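Local structure of acetyltransferase-like, GNAT family (Bacteroides thetaiotaomicron, 3EY5) at residues T66-D71 against Y75-A80. The protein probably transfers an acetyl group to an amine, as members of the GNAT family of N-acetyltransferases do, although its own substrate is not established. Numbering follows the deposited sequence. Where two conformers were deposited one is given.
Sequences TYWDFD and YVEHFA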
# COMPACT_ATOMS: atom_id res chain seq x y z
N THR A 66 3.14 -1.96 -3.71
CA THR A 66 4.44 -1.59 -3.17
C THR A 66 4.30 -1.77 -1.67
O THR A 66 3.22 -1.52 -1.10
CB THR A 66 4.77 -0.08 -3.48
OG1 THR A 66 3.78 0.77 -2.89
CG2 THR A 66 4.75 0.15 -4.91
N TYR A 67 5.35 -2.27 -1.05
CA TYR A 67 5.33 -2.46 0.37
C TYR A 67 6.73 -2.35 0.96
O TYR A 67 7.76 -2.50 0.27
CB TYR A 67 4.65 -3.80 0.73
CG TYR A 67 5.46 -5.01 0.37
CD1 TYR A 67 6.48 -5.45 1.21
CD2 TYR A 67 5.24 -5.70 -0.83
CE1 TYR A 67 7.25 -6.54 0.89
CE2 TYR A 67 6.02 -6.83 -1.17
CZ TYR A 67 7.03 -7.22 -0.31
OH TYR A 67 7.80 -8.30 -0.59
N TRP A 68 6.75 -2.08 2.25
CA TRP A 68 7.96 -2.06 3.01
C TRP A 68 8.00 -3.25 3.96
O TRP A 68 7.00 -3.64 4.58
CB TRP A 68 8.04 -0.80 3.85
CG TRP A 68 8.05 0.44 3.07
CD1 TRP A 68 6.98 1.00 2.40
CD2 TRP A 68 9.17 1.31 2.85
NE1 TRP A 68 7.36 2.14 1.78
CE2 TRP A 68 8.70 2.37 2.04
CE3 TRP A 68 10.53 1.28 3.24
CZ2 TRP A 68 9.53 3.43 1.64
CZ3 TRP A 68 11.37 2.33 2.83
CH2 TRP A 68 10.86 3.39 2.04
N ASP A 69 9.21 -3.77 4.09
CA ASP A 69 9.55 -4.85 4.98
C ASP A 69 10.16 -4.23 6.26
O ASP A 69 11.20 -3.59 6.20
CB ASP A 69 10.55 -5.73 4.23
CG ASP A 69 11.23 -6.78 5.11
OD1 ASP A 69 10.70 -7.14 6.21
OD2 ASP A 69 12.32 -7.27 4.68
N PHE A 70 9.48 -4.39 7.41
CA PHE A 70 9.95 -3.88 8.71
C PHE A 70 10.19 -4.99 9.74
O PHE A 70 9.99 -4.79 10.94
CB PHE A 70 8.96 -2.88 9.33
CG PHE A 70 8.88 -1.56 8.62
CD1 PHE A 70 7.77 -1.24 7.87
CD2 PHE A 70 9.92 -0.63 8.71
CE1 PHE A 70 7.68 -0.00 7.22
CE2 PHE A 70 9.84 0.59 8.05
CZ PHE A 70 8.71 0.90 7.30
N ASP A 71 10.62 -6.16 9.27
CA ASP A 71 11.06 -7.29 10.13
C ASP A 71 9.95 -7.85 10.99
O ASP A 71 9.71 -9.04 10.97
CB ASP A 71 12.28 -6.94 11.01
CG ASP A 71 13.30 -6.07 10.29
OD1 ASP A 71 13.92 -6.55 9.32
OD2 ASP A 71 13.46 -4.90 10.72
N TYR A 75 4.32 -3.08 5.56
CA TYR A 75 3.49 -1.89 5.36
C TYR A 75 3.18 -1.75 3.88
O TYR A 75 4.12 -1.66 3.06
CB TYR A 75 4.20 -0.62 5.82
CG TYR A 75 3.42 0.62 5.47
CD1 TYR A 75 2.13 0.83 5.98
CD2 TYR A 75 3.96 1.58 4.60
CE1 TYR A 75 1.40 1.95 5.65
CE2 TYR A 75 3.23 2.73 4.26
CZ TYR A 75 1.95 2.89 4.79
OH TYR A 75 1.21 4.02 4.51
N VAL A 76 1.90 -1.77 3.53
CA VAL A 76 1.51 -1.64 2.14
C VAL A 76 1.38 -0.14 1.80
O VAL A 76 0.52 0.58 2.35
CB VAL A 76 0.23 -2.45 1.77
CG1 VAL A 76 -0.23 -2.06 0.38
CG2 VAL A 76 0.50 -3.99 1.85
N GLU A 77 2.26 0.34 0.92
CA GLU A 77 2.25 1.78 0.61
C GLU A 77 1.21 2.07 -0.48
O GLU A 77 0.24 2.82 -0.24
CB GLU A 77 3.66 2.28 0.25
CG GLU A 77 3.87 3.75 0.58
CD GLU A 77 5.16 4.31 -0.01
OE1 GLU A 77 6.09 3.54 -0.26
OE2 GLU A 77 5.25 5.53 -0.24
N HIS A 78 1.35 1.48 -1.66
CA HIS A 78 0.29 1.60 -2.64
C HIS A 78 -0.10 0.28 -3.21
O HIS A 78 0.69 -0.65 -3.30
CB HIS A 78 0.68 2.50 -3.79
CG HIS A 78 0.94 3.90 -3.39
ND1 HIS A 78 2.20 4.42 -3.24
CD2 HIS A 78 0.09 4.89 -3.06
CE1 HIS A 78 2.13 5.67 -2.86
NE2 HIS A 78 0.85 5.99 -2.74
N PHE A 79 -1.36 0.22 -3.58
CA PHE A 79 -1.92 -0.98 -4.08
C PHE A 79 -3.03 -0.57 -5.06
O PHE A 79 -3.95 0.15 -4.68
CB PHE A 79 -2.51 -1.75 -2.89
CG PHE A 79 -3.29 -2.93 -3.29
CD1 PHE A 79 -4.66 -3.00 -2.98
CD2 PHE A 79 -2.70 -3.98 -3.98
CE1 PHE A 79 -5.43 -4.12 -3.37
CE2 PHE A 79 -3.45 -5.12 -4.36
CZ PHE A 79 -4.82 -5.19 -4.05
N ALA A 80 -2.92 -1.03 -6.31
CA ALA A 80 -3.95 -0.73 -7.30
C ALA A 80 -4.01 -1.80 -8.38
O ALA A 80 -2.99 -2.36 -8.78
CB ALA A 80 -3.72 0.66 -7.93
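The indole of Trp-68 presents its edge to Glu-77: NE1 donates to OE1 at 2.8 Å, the acceptor lying near the ring plane, whereas the carboxylate, turned 42° from the indole, accepts the N-H from above its own plane. OE2 of that carboxylate forms a salt bridge with Arg-35 and a hydrogen bond with Tyr-142 OH. Trp-68 CD1 touches the rim of the Tyr-75 ring at CD2 (3.8 Å), Glu-77 N lies over one face of this ring, offset toward its rim, and Phe-70 brings its edge atom CE1 to Tyr-75 CB. The two strands, 60-69 and 74-81, form an antiparallel hairpin of the mixed sheet of this GNAT-family fold, and the hairpin carries a classic beta bulge, Glu-77 and His-78 both facing Thr-66. Thr-66 OG1, placed between its own backbone N and carbonyl carbon (chi1 60°), accepts the N-H of His-78 across the strands at 2.8 Å. Thr-66 O takes Glu-77 N at 2.9 Å, from above the carbonyl plane, and Thr-66 N donates to His-78 O. Beyond the bulge, Trp-68 and Tyr-75 exchange both backbone bonds in regular fashion. On the other sheet face, Tyr-67 CB meets Val-76 CG2 at 4.3 Å while the tyrosine ring stacks on His-51.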